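Local coordinates for enoyl CoA hydratase/isomerase (Crotonase) (Legionella pneumophila subsp. pneumophila, PDB 3I47), which probably acts as an enoyl-CoA hydratase or isomerase, working on the double bond of enoyl-CoA thioesters, at residues V53-G58 against T188-T193; I123-T128 against L194-Q199. All coordinates share one frame; numbering follows the deposited sequence.

In the fold
Both contacts press the same helix, 189-201, onto one face of the main mixed sheet of the crotonase fold. Contact 1 takes the first turn of the helix to strand 51-56; contact 2 takes the following turns to strand 123-127. Strand 102-106 runs between these two strands in the sheet. The centres of the two contacts are about 7 Å apart, and Ile125 CD1 lies 3.7 Å from Thr193 OG1. Both are partly buried: Val53, Thr193 and Ile125 are buried, while Lys55, Leu190, Ile123 and Tyr196 are partly exposed. Contact 1 is aliphatic, its threonine and lysine bonding their polar ends elsewhere; contact 2 sets two isoleucines against one side of a tyrosine ring.

Contact 1. Residues V53-G58 against T188-T193; sequences VLKANG and TLLEFT
Leu189 O is gripped twice by Thr193, the residue whose methyl meets Val53 on the sheet. Thr193 N donates the ordinary helical bond at 3.0 Å, and Thr193 OG1 adds a second at 2.9 Å. The two donors reach the oxygen from opposite faces of the carbonyl plane, the hydroxyl standing 36° out of it. A threonine suits this place because its two branches do different work: with chi1 at -63°, OG1 turns back along the helix to the carbonyl, while CG2 is directed at the sheet. There CG2 lies 4.0 Å from Val53 CG1, the two short branched side chains meeting at a slant. Val53 and Lys55 are two apart on strand 51-56 and therefore face the helix together.

Lys55 crosses Leu190 near the border of the interface. Its aliphatic part does the touching, CD and CE each lying 3.9 Å from Leu190 CD1. The chain runs extended until a bend at its last torsion (chi4 72°), and NZ then hydrogen-bonds Thr18 OG1 on the adjacent strand 14-19. From strand 102-106, Met105 touches Lys55, Leu189, Leu190 and Thr193. This is helix-on-sheet packing in the crotonase fold. The closest contacts across the interface are carbon to carbon: the threonine hydroxyl bonds within its own helix and the lysine NZ to Thr18 of the adjacent strand, so both residues can turn carbon atoms to their partners.

Contact 2. Residues I123-T128 against L194-Q199; sequences IAIAST and LKYASQ
The Tyr196 ring is approached by two isoleucines in different ways: Ile123 CD1 lies at its edge, near the ring plane, whereas Ile125 CD1 comes in obliquely. His182, from the neighbouring strand 182-184, adds an edge-to-face ring contact. Here helix 189-201 of the crotonase fold lies against strand 123-127 of the main sheet, with the tyrosine filling the distance between them. Ile125 CA and Tyr196 CA are 9.8 Å apart, a usual spacing for a helix packed on a sheet, and the long tyrosine side chain spans much of it. Its CG is anti to the backbone N (chi1 -176°), which carries the ring towards the sheet.

Ile123 and Ile125 alternate with Ala124 along the strand, and both direct their branched side chains at the helix. Such beta-branched residues suit an extended strand while offering a broad apolar surface. Ile125, the more deeply buried of the two, places CD1 4.0 Å from Tyr196 CD2 and also packs against Leu189, Phe192 and Thr193 of the same helix. Ile123 is partly exposed and also touches His182 and Ile200. It meets the ring through two atoms, both at the same carbon. Ile123 CD1 lies 3.9 Å from Tyr196 CE2, and Ile123 CG2 follows at 4.1 Å from Tyr196 CE2.

Contact 1. Residues V53-G58 against T188-T193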
ATOM      1  N   VAL A  53      -6.713   0.337   4.206  1.00 13.91           N
ATOM      2  CA  VAL A  53      -6.895   0.802   2.825  1.00 13.52           C
ATOM      3  C   VAL A  53      -6.513   2.274   2.703  1.00 14.16           C
ATOM      4  O   VAL A  53      -6.976   3.101   3.486  1.00 15.01           O
ATOM      5  CB  VAL A  53      -8.369   0.611   2.351  1.00 13.72           C
ATOM      6  CG1 VAL A  53      -8.595   1.220   0.982  1.00 14.78           C
ATOM      7  CG2 VAL A  53      -8.721  -0.865   2.311  1.00 15.34           C
ATOM      8  N   LEU A  54      -5.648   2.577   1.740  1.00 13.43           N
ATOM      9  CA  LEU A  54      -5.368   3.965   1.349  1.00 13.92           C
ATOM     10  C   LEU A  54      -6.113   4.254   0.057  1.00 13.17           C
ATOM     11  O   LEU A  54      -5.901   3.578  -0.952  1.00 13.99           O
ATOM     12  CB  LEU A  54      -3.864   4.173   1.109  1.00 15.72           C
ATOM     13  CG  LEU A  54      -2.854   3.678   2.157  1.00 22.06           C
ATOM     14  CD1 LEU A  54      -1.416   4.023   1.721  1.00 18.20           C
ATOM     15  CD2 LEU A  54      -3.155   4.224   3.566  1.00 18.42           C
ATOM     16  N   LYS A  55      -6.985   5.259   0.084  1.00 12.75           N
ATOM     17  CA  LYS A  55      -7.772   5.615  -1.089  1.00 12.96           C
ATOM     18  C   LYS A  55      -7.899   7.115  -1.187  1.00 13.09           C
ATOM     19  O   LYS A  55      -7.277   7.832  -0.406  1.00 13.35           O
ATOM     20  CB  LYS A  55      -9.149   4.929  -1.071  1.00 12.88           C
ATOM     21  CG  LYS A  55     -10.089   5.307   0.096  1.00 12.23           C
ATOM     22  CD  LYS A  55     -11.382   4.485   0.010  1.00 14.45           C
ATOM     23  CE  LYS A  55     -12.353   4.816   1.121  1.00 13.46           C
ATOM     24  NZ  LYS A  55     -12.966   6.169   0.909  1.00 15.97           N
ATOM     25  N   ALA A  56      -8.684   7.579  -2.149  1.00 12.08           N
ATOM     26  CA  ALA A  56      -8.745   9.009  -2.445  1.00 12.47           C
ATOM     27  C   ALA A  56     -10.115   9.391  -2.970  1.00 14.31           C
ATOM     28  O   ALA A  56     -10.776   8.600  -3.642  1.00 15.22           O
ATOM     29  CB  ALA A  56      -7.665   9.395  -3.460  1.00 13.01           C
ATOM     30  N   ASN A  57     -10.525  10.615  -2.652  1.00 14.55           N
ATOM     31  CA  ASN A  57     -11.695  11.227  -3.273  1.00 15.14           C
ATOM     32  C   ASN A  57     -11.273  12.146  -4.414  1.00 15.65           C
ATOM     33  O   ASN A  57     -10.088  12.443  -4.585  1.00 16.16           O
ATOM     34  CB  ASN A  57     -12.496  12.019  -2.235  1.00 15.18           C
ATOM     35  CG  ASN A  57     -13.238  11.122  -1.259  1.00 15.07           C
ATOM     36  OD1 ASN A  57     -13.598   9.984  -1.579  1.00 16.01           O
ATOM     37  ND2 ASN A  57     -13.472  11.629  -0.045  1.00 16.24           N
ATOM     38  N   GLY A  58     -12.253  12.580  -5.203  1.00 16.40           N
ATOM     39  CA  GLY A  58     -11.990  13.449  -6.343  1.00 16.57           C
ATOM     40  C   GLY A  58     -11.538  12.680  -7.576  1.00 17.06           C
ATOM     41  O   GLY A  58     -11.658  11.453  -7.641  1.00 16.96           O
ATOM     42  N   THR A 188     -17.279   1.164 -10.008  1.00 17.94           N
ATOM     43  CA  THR A 188     -17.385   0.234  -8.871  1.00 16.80           C
ATOM     44  C   THR A 188     -16.054  -0.061  -8.164  1.00 14.73           C
ATOM     45  O   THR A 188     -15.910  -1.056  -7.453  1.00 13.96           O
ATOM     46  CB  THR A 188     -18.121  -1.055  -9.252  1.00 17.91           C
ATOM     47  OG1 THR A 188     -17.621  -1.539 -10.504  1.00 23.05           O
ATOM     48  CG2 THR A 188     -19.616  -0.796  -9.356  1.00 22.99           C
ATOM     49  N   LEU A 189     -15.086   0.838  -8.333  1.00 13.94           N
ATOM     50  CA  LEU A 189     -13.787   0.687  -7.690  1.00 13.75           C
ATOM     51  C   LEU A 189     -13.917   0.591  -6.170  1.00 13.67           C
ATOM     52  O   LEU A 189     -13.344  -0.317  -5.554  1.00 13.22           O
ATOM     53  CB  LEU A 189     -12.864   1.852  -8.084  1.00 14.11           C
ATOM     54  CG  LEU A 189     -11.473   1.895  -7.436  1.00 13.50           C
ATOM     55  CD1 LEU A 189     -10.625   0.672  -7.832  1.00 14.25           C
ATOM     56  CD2 LEU A 189     -10.750   3.186  -7.835  1.00 14.48           C
ATOM     57  N   LEU A 190     -14.668   1.522  -5.575  1.00 14.41           N
ATOM     58  CA  LEU A 190     -14.869   1.519  -4.129  1.00 15.35           C
ATOM     59  C   LEU A 190     -15.549   0.239  -3.654  1.00 14.91           C
ATOM     60  O   LEU A 190     -15.067  -0.429  -2.733  1.00 14.52           O
ATOM     61  CB  LEU A 190     -15.690   2.751  -3.699  1.00 16.66           C
ATOM     62  CG  LEU A 190     -15.987   2.852  -2.198  1.00 19.85           C
ATOM     63  CD1 LEU A 190     -14.707   2.927  -1.380  1.00 17.92           C
ATOM     64  CD2 LEU A 190     -16.875   4.077  -1.907  1.00 18.05           C
ATOM     65  N   GLU A 191     -16.646  -0.125  -4.311  1.00 14.91           N
ATOM     66  CA  GLU A 191     -17.398  -1.315  -3.920  1.00 14.87           C
ATOM     67  C   GLU A 191     -16.522  -2.567  -3.998  1.00 14.37           C
ATOM     68  O   GLU A 191     -16.509  -3.385  -3.075  1.00 14.86           O
ATOM     69  CB  GLU A 191     -18.652  -1.476  -4.787  1.00 15.36           C
ATOM     70  CG  GLU A 191     -19.727  -0.408  -4.519  1.00 20.29           C
ATOM     71  CD  GLU A 191     -19.541   0.909  -5.292  1.00 16.84           C
ATOM     72  OE1 GLU A 191     -20.531   1.667  -5.330  1.00 22.17           O
ATOM     73  OE2 GLU A 191     -18.454   1.223  -5.851  1.00 19.47           O
ATOM     74  N   PHE A 192     -15.770  -2.709  -5.090  1.00 13.57           N
ATOM     75  CA  PHE A 192     -14.843  -3.839  -5.227  1.00 13.89           C
ATOM     76  C   PHE A 192     -13.823  -3.877  -4.078  1.00 13.29           C
ATOM     77  O   PHE A 192     -13.580  -4.916  -3.459  1.00 14.03           O
ATOM     78  CB  PHE A 192     -14.097  -3.769  -6.574  1.00 15.45           C
ATOM     79  CG  PHE A 192     -13.113  -4.884  -6.776  1.00 14.85           C
ATOM     80  CD1 PHE A 192     -11.802  -4.794  -6.285  1.00 15.65           C
ATOM     81  CD2 PHE A 192     -13.498  -6.048  -7.440  1.00 16.18           C
ATOM     82  CE1 PHE A 192     -10.887  -5.856  -6.454  1.00 14.93           C
ATOM     83  CE2 PHE A 192     -12.598  -7.101  -7.630  1.00 15.47           C
ATOM     84  CZ  PHE A 192     -11.285  -7.012  -7.133  1.00 16.45           C
ATOM     85  N   THR A 193     -13.217  -2.724  -3.814  1.00 12.88           N
ATOM     86  CA  THR A 193     -12.166  -2.618  -2.819  1.00 13.22           C
ATOM     87  C   THR A 193     -12.677  -2.932  -1.417  1.00 14.33           C
ATOM     88  O   THR A 193     -12.029  -3.673  -0.676  1.00 14.22           O
ATOM     89  CB  THR A 193     -11.539  -1.211  -2.866  1.00 12.94           C
ATOM     90  OG1 THR A 193     -10.928  -1.041  -4.144  1.00 13.99           O
ATOM     91  CG2 THR A 193     -10.477  -1.057  -1.785  1.00 13.85           C
TER

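Contact 2. Residues I123-T128 against L194-Q199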
ATOM      1  N   ILE A 123      -0.952  -4.644  -1.742  1.00 13.71           N
ATOM      2  CA  ILE A 123      -1.877  -4.873  -2.844  1.00 13.32           C
ATOM      3  C   ILE A 123      -2.318  -3.517  -3.370  1.00 13.95           C
ATOM      4  O   ILE A 123      -2.584  -2.614  -2.580  1.00 14.68           O
ATOM      5  CB  ILE A 123      -3.136  -5.640  -2.384  1.00 14.22           C
ATOM      6  CG1 ILE A 123      -2.769  -7.027  -1.833  1.00 15.33           C
ATOM      7  CG2 ILE A 123      -4.159  -5.752  -3.524  1.00 15.61           C
ATOM      8  CD1 ILE A 123      -3.869  -7.614  -0.918  1.00 14.34           C
ATOM      9  N   ALA A 124      -2.386  -3.373  -4.690  1.00 13.27           N
ATOM     10  CA  ALA A 124      -2.953  -2.170  -5.282  1.00 13.29           C
ATOM     11  C   ALA A 124      -4.042  -2.559  -6.273  1.00 13.37           C
ATOM     12  O   ALA A 124      -3.894  -3.521  -7.042  1.00 13.94           O
ATOM     13  CB  ALA A 124      -1.859  -1.283  -5.941  1.00 14.10           C
ATOM     14  N   ILE A 125      -5.151  -1.827  -6.208  1.00 13.38           N
ATOM     15  CA  ILE A 125      -6.319  -2.048  -7.035  1.00 13.64           C
ATOM     16  C   ILE A 125      -6.527  -0.757  -7.811  1.00 14.01           C
ATOM     17  O   ILE A 125      -6.599   0.321  -7.203  1.00 14.99           O
ATOM     18  CB  ILE A 125      -7.564  -2.310  -6.155  1.00 13.92           C
ATOM     19  CG1 ILE A 125      -7.374  -3.564  -5.276  1.00 14.33           C
ATOM     20  CG2 ILE A 125      -8.826  -2.446  -7.040  1.00 14.40           C
ATOM     21  CD1 ILE A 125      -8.442  -3.732  -4.169  1.00 15.31           C
ATOM     22  N   ALA A 126      -6.600  -0.851  -9.138  1.00 13.94           N
ATOM     23  CA  ALA A 126      -6.769   0.332  -9.979  1.00 14.33           C
ATOM     24  C   ALA A 126      -8.072   0.273 -10.755  1.00 15.00           C
ATOM     25  O   ALA A 126      -8.513  -0.816 -11.161  1.00 16.30           O
ATOM     26  CB  ALA A 126      -5.599   0.461 -10.934  1.00 14.95           C
ATOM     27  N   SER A 127      -8.689   1.432 -10.958  1.00 15.34           N
ATOM     28  CA  SER A 127      -9.779   1.546 -11.919  1.00 15.19           C
ATOM     29  C   SER A 127      -9.177   1.479 -13.329  1.00 15.35           C
ATOM     30  O   SER A 127      -7.983   1.749 -13.525  1.00 15.47           O
ATOM     31  CB  SER A 127     -10.523   2.870 -11.717  1.00 16.56           C
ATOM     32  OG  SER A 127      -9.620   3.930 -11.910  1.00 24.78           O
ATOM     33  N   THR A 128      -9.995   1.106 -14.308  1.00 16.41           N
ATOM     34  CA  THR A 128      -9.497   0.944 -15.679  1.00 17.55           C
ATOM     35  C   THR A 128      -8.915   2.248 -16.233  1.00 18.97           C
ATOM     36  O   THR A 128      -8.023   2.218 -17.088  1.00 20.16           O
ATOM     37  CB  THR A 128     -10.604   0.428 -16.631  1.00 18.79           C
ATOM     38  OG1 THR A 128     -11.710   1.330 -16.614  1.00 27.72           O
ATOM     39  CG2 THR A 128     -11.080  -0.952 -16.204  1.00 27.01           C
ATOM     40  N   LEU A 194     -13.832  -2.387  -1.051  1.00 15.56           N
ATOM     41  CA  LEU A 194     -14.391  -2.652   0.277  1.00 16.73           C
ATOM     42  C   LEU A 194     -14.701  -4.134   0.482  1.00 16.93           C
ATOM     43  O   LEU A 194     -14.419  -4.699   1.541  1.00 17.54           O
ATOM     44  CB  LEU A 194     -15.650  -1.821   0.523  1.00 17.73           C
ATOM     45  CG  LEU A 194     -15.465  -0.309   0.623  1.00 19.60           C
ATOM     46  CD1 LEU A 194     -16.818   0.355   0.857  1.00 19.24           C
ATOM     47  CD2 LEU A 194     -14.482   0.059   1.732  1.00 19.31           C
ATOM     48  N   LYS A 195     -15.247  -4.772  -0.545  1.00 16.61           N
ATOM     49  CA  LYS A 195     -15.568  -6.192  -0.461  1.00 17.37           C
ATOM     50  C   LYS A 195     -14.316  -7.049  -0.372  1.00 16.93           C
ATOM     51  O   LYS A 195     -14.269  -8.022   0.389  1.00 18.49           O
ATOM     52  CB  LYS A 195     -16.420  -6.626  -1.647  1.00 19.13           C
ATOM     53  CG  LYS A 195     -17.848  -6.157  -1.526  1.00 30.18           C
ATOM     54  CD  LYS A 195     -18.771  -7.038  -2.313  1.00 22.47           C
ATOM     55  CE  LYS A 195     -20.184  -6.538  -2.198  1.00 30.29           C
ATOM     56  NZ  LYS A 195     -21.049  -7.212  -3.192  1.00 24.02           N
ATOM     57  N   TYR A 196     -13.298  -6.678  -1.145  1.00 15.72           N
ATOM     58  CA  TYR A 196     -12.057  -7.430  -1.189  1.00 15.77           C
ATOM     59  C   TYR A 196     -11.321  -7.306   0.144  1.00 15.43           C
ATOM     60  O   TYR A 196     -10.810  -8.303   0.671  1.00 14.83           O
ATOM     61  CB  TYR A 196     -11.212  -6.931  -2.363  1.00 16.79           C
ATOM     62  CG  TYR A 196      -9.928  -7.681  -2.604  1.00 16.35           C
ATOM     63  CD1 TYR A 196      -9.925  -8.896  -3.284  1.00 18.03           C
ATOM     64  CD2 TYR A 196      -8.714  -7.165  -2.180  1.00 17.66           C
ATOM     65  CE1 TYR A 196      -8.737  -9.588  -3.523  1.00 17.62           C
ATOM     66  CE2 TYR A 196      -7.516  -7.846  -2.412  1.00 17.46           C
ATOM     67  CZ  TYR A 196      -7.542  -9.055  -3.092  1.00 17.28           C
ATOM     68  OH  TYR A 196      -6.369  -9.729  -3.337  1.00 18.70           O
ATOM     69  N   ALA A 197     -11.297  -6.088   0.695  1.00 14.95           N
ATOM     70  CA  ALA A 197     -10.669  -5.849   1.994  1.00 15.40           C
ATOM     71  C   ALA A 197     -11.425  -6.599   3.089  1.00 16.79           C
ATOM     72  O   ALA A 197     -10.798  -7.211   3.940  1.00 16.94           O
ATOM     73  CB  ALA A 197     -10.596  -4.345   2.304  1.00 15.71           C
ATOM     74  N   SER A 198     -12.757  -6.574   3.026  1.00 17.95           N
ATOM     75  CA  SER A 198     -13.576  -7.287   4.011  1.00 19.52           C
ATOM     76  C   SER A 198     -13.284  -8.782   3.975  1.00 20.11           C
ATOM     77  O   SER A 198     -13.164  -9.425   5.029  1.00 20.81           O
ATOM     78  CB  SER A 198     -15.066  -7.013   3.803  1.00 20.41           C
ATOM     79  OG  SER A 198     -15.377  -5.676   4.146  1.00 34.38           O
ATOM     80  N   GLN A 199     -13.134  -9.339   2.775  1.00 19.77           N
ATOM     81  CA  GLN A 199     -12.801 -10.765   2.633  1.00 20.54           C
ATOM     82  C   GLN A 199     -11.489 -11.145   3.319  1.00 19.57           C
ATOM     83  O   GLN A 199     -11.417 -12.163   4.017  1.00 20.50           O
ATOM     84  CB  GLN A 199     -12.809 -11.183   1.167  1.00 22.29           C
ATOM     85  CG  GLN A 199     -14.224 -11.304   0.615  1.00 33.70           C
ATOM     86  CD  GLN A 199     -14.300 -11.167  -0.897  1.00 24.75           C
ATOM     87  OE1 GLN A 199     -13.283 -11.014  -1.583  1.00 33.84           O
ATOM     88  NE2 GLN A 199     -15.524 -11.217  -1.428  1.00 33.91           N
TER